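Local coordinates for 2-oxoglutarate (2OG) and Fe(II)-dependent oxygenase superfamily protein (Arabidopsis thaliana, PDB 6KWA) that probably catalyses the irreversible 2-oxoglutarate-dependent oxidation of the auxin indole-3-acetic acid to inactive 2-oxoindole-3-acetic acid, at residues Y134-E138 with S257-D261. Sequence-based numbering, arbitrary orientation.
Sequences YGLVE and SEFVD
An edge-to-face aromatic pair, Phe-259 against Tyr-134, joins the loop leaving helix 106-133 to a short 3-10 turn, 257-259, in the segment that follows strand 237-245. The edge of Phe-259 points at one face of Tyr-134: CE1 of Phe-259 sits over the ring centre, and CZ of Phe-259 lies 3.6 Å from CD2 of Tyr-134. The ring planes stand at 83°, their centroids 4.8 Å apart. CG of Tyr-134 lies anti to the carbonyl carbon, beside the backbone N (chi1 -74°), which swings the ring over the 3-10 turn, while its hydroxyl bonds to Glu-24. Were Tyr-134 an alanine, the CE1-CZ edge of Phe-259 would probably lose its aromatic face and Glu-24 this hydroxyl partner. Leu-136 packs at about a right angle to Phe-259, its CD2 3.7 Å from CE2 of Phe-259, while its CD1 lies against CB of Glu-258. Trp-218 adds a second edge-to-face partner to Phe-259. Beside the apolar cluster, the carboxylates of Glu-138 and Glu-258 meet from opposite directions, both chains bent at chi2, with OE1 of Glu-138 3.1 Å from OE2 of Glu-258. No hydrogen bond joins these carboxylates, whose planes are 69° apart; such proximity may raise the pKa of one of them. A water bridges the segments, donating to OE2 of Glu-138 and accepting from N of Ser-257, 2.9 Å away. Gly-135, with positive phi, ends helix 106-133 in a Schellman motif, and the contact packs this helix exit against the C-terminal segment of a double-stranded beta-helix oxygenase, away from the metal site.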
ATOM      1  N   TYR A 134       0.765  15.757 -14.492  1.00 37.31           N
ATOM      2  CA  TYR A 134       1.823  16.748 -14.617  1.00 39.38           C
ATOM      3  C   TYR A 134       2.179  17.060 -16.077  1.00 45.23           C
ATOM      4  O   TYR A 134       3.044  17.910 -16.335  1.00 43.16           O
ATOM      5  CB  TYR A 134       3.088  16.264 -13.878  1.00 41.45           C
ATOM      6  CG  TYR A 134       2.996  16.348 -12.365  1.00 45.43           C
ATOM      7  CD1 TYR A 134       3.016  17.569 -11.723  1.00 41.65           C
ATOM      8  CD2 TYR A 134       2.879  15.195 -11.586  1.00 41.38           C
ATOM      9  CE1 TYR A 134       2.921  17.658 -10.324  1.00 48.05           C
ATOM     10  CE2 TYR A 134       2.770  15.266 -10.194  1.00 46.22           C
ATOM     11  CZ  TYR A 134       2.792  16.493  -9.565  1.00 45.64           C
ATOM     12  OH  TYR A 134       2.700  16.585  -8.182  1.00 42.75           O
ATOM     13  N   GLY A 135       1.531  16.374 -17.019  1.00 42.73           N
ATOM     14  CA  GLY A 135       1.821  16.554 -18.444  1.00 42.07           C
ATOM     15  C   GLY A 135       3.201  16.052 -18.870  1.00 45.54           C
ATOM     16  O   GLY A 135       3.785  16.540 -19.836  1.00 46.56           O
ATOM     17  N   LEU A 136       3.700  15.048 -18.156  1.00 41.40           N
ATOM     18  CA  LEU A 136       5.007  14.470 -18.398  1.00 42.93           C
ATOM     19  C   LEU A 136       5.034  13.634 -19.663  1.00 46.66           C
ATOM     20  O   LEU A 136       3.993  13.113 -20.090  1.00 41.10           O
ATOM     21  CB  LEU A 136       5.423  13.596 -17.220  1.00 46.46           C
ATOM     22  CG  LEU A 136       6.225  14.139 -16.042  1.00 51.14           C
ATOM     23  CD1 LEU A 136       6.000  15.602 -15.765  1.00 45.59           C
ATOM     24  CD2 LEU A 136       6.010  13.248 -14.810  1.00 44.90           C
ATOM     25  N   VAL A 137       6.224  13.533 -20.249  1.00 45.01           N
ATOM     26  CA  VAL A 137       6.462  12.698 -21.416  1.00 49.14           C
ATOM     27  C   VAL A 137       6.777  11.279 -20.978  1.00 51.15           C
ATOM     28  O   VAL A 137       6.504  10.330 -21.701  1.00 51.01           O
ATOM     29  CB  VAL A 137       7.598  13.252 -22.319  1.00 48.20           C
ATOM     30  CG1 VAL A 137       7.206  14.636 -22.828  1.00 47.76           C
ATOM     31  CG2 VAL A 137       8.908  13.314 -21.577  1.00 47.29           C
ATOM     32  N   GLU A 138       7.358  11.132 -19.789  1.00 52.37           N
ATOM     33  CA  GLU A 138       7.733   9.819 -19.308  1.00 49.66           C
ATOM     34  C   GLU A 138       6.520   9.092 -18.711  1.00 48.85           C
ATOM     35  O   GLU A 138       6.484   8.789 -17.524  1.00 51.10           O
ATOM     36  CB  GLU A 138       8.818   9.970 -18.239  1.00 50.50           C
ATOM     37  CG  GLU A 138      10.071  10.739 -18.664  1.00 55.76           C
ATOM     38  CD  GLU A 138       9.932  12.264 -18.581  1.00 55.09           C
ATOM     39  OE1 GLU A 138       8.839  12.770 -18.268  1.00 52.41           O
ATOM     40  OE2 GLU A 138      10.930  12.969 -18.840  1.00 60.73           O
ATOM     41  N   SER A 257      13.475  15.513 -15.390  1.00 60.55           N
ATOM     42  CA  SER A 257      13.952  16.894 -15.508  1.00 59.46           C
ATOM     43  C   SER A 257      12.864  17.948 -15.310  1.00 60.06           C
ATOM     44  O   SER A 257      13.104  18.985 -14.676  1.00 60.20           O
ATOM     45  CB  SER A 257      14.633  17.094 -16.857  1.00 58.99           C
ATOM     46  OG  SER A 257      13.684  16.936 -17.900  1.00 62.52           O
ATOM     47  N   GLU A 258      11.680  17.696 -15.875  1.00 52.87           N
ATOM     48  CA  GLU A 258      10.576  18.655 -15.795  1.00 54.97           C
ATOM     49  C   GLU A 258      10.301  19.176 -14.373  1.00 53.28           C
ATOM     50  O   GLU A 258       9.768  20.267 -14.201  1.00 52.60           O
ATOM     51  CB  GLU A 258       9.267  18.063 -16.345  1.00 52.06           C
ATOM     52  CG  GLU A 258       9.212  17.692 -17.839  1.00 48.74           C
ATOM     53  CD  GLU A 258       9.374  16.211 -18.100  1.00 56.99           C
ATOM     54  OE1 GLU A 258      10.077  15.541 -17.310  1.00 55.97           O
ATOM     55  OE2 GLU A 258       8.734  15.710 -19.073  1.00 53.23           O
ATOM     56  N   PHE A 259      10.592  18.345 -13.377  1.00 51.65           N
ATOM     57  CA  PHE A 259      10.334  18.651 -11.972  1.00 57.31           C
ATOM     58  C   PHE A 259      11.394  19.519 -11.311  1.00 60.14           C
ATOM     59  O   PHE A 259      11.173  20.100 -10.253  1.00 57.67           O
ATOM     60  CB  PHE A 259      10.222  17.356 -11.172  1.00 52.95           C
ATOM     61  CG  PHE A 259       8.904  16.676 -11.313  1.00 52.22           C
ATOM     62  CD1 PHE A 259       7.729  17.379 -11.097  1.00 54.88           C
ATOM     63  CD2 PHE A 259       8.837  15.330 -11.654  1.00 53.78           C
ATOM     64  CE1 PHE A 259       6.504  16.759 -11.225  1.00 51.70           C
ATOM     65  CE2 PHE A 259       7.619  14.697 -11.779  1.00 51.17           C
ATOM     66  CZ  PHE A 259       6.449  15.416 -11.559  1.00 50.67           C
ATOM     67  N   VAL A 260      12.581  19.519 -11.892  1.00 61.71           N
ATOM     68  CA  VAL A 260      13.679  20.228 -11.284  1.00 65.66           C
ATOM     69  C   VAL A 260      14.041  21.455 -12.078  1.00 68.51           C
ATOM     70  O   VAL A 260      14.368  21.368 -13.263  1.00 69.08           O
ATOM     71  CB  VAL A 260      14.910  19.332 -11.166  1.00 68.77           C
ATOM     72  CG1 VAL A 260      16.006  20.062 -10.394  1.00 68.39           C
ATOM     73  CG2 VAL A 260      14.518  18.021 -10.484  1.00 68.90           C
ATOM     74  N   ASP A 261      13.985  22.603 -11.419  1.00 66.54           N
ATOM     75  CA  ASP A 261      14.389  23.835 -12.062  1.00 65.36           C
ATOM     76  C   ASP A 261      14.736  24.894 -11.022  1.00 67.66           C
ATOM     77  O   ASP A 261      14.783  24.614  -9.819  1.00 66.89           O
ATOM     78  CB  ASP A 261      13.309  24.311 -13.034  1.00 67.72           C
ATOM     79  CG  ASP A 261      11.930  24.315 -12.422  1.00 69.70           C
ATOM     80  OD1 ASP A 261      11.684  25.179 -11.550  1.00 64.30           O
ATOM     81  OD2 ASP A 261      11.098  23.453 -12.829  1.00 69.45           O
TER
HETATM   82  O   HOH W   1      13.795  13.445 -17.408  1.00 61.56           O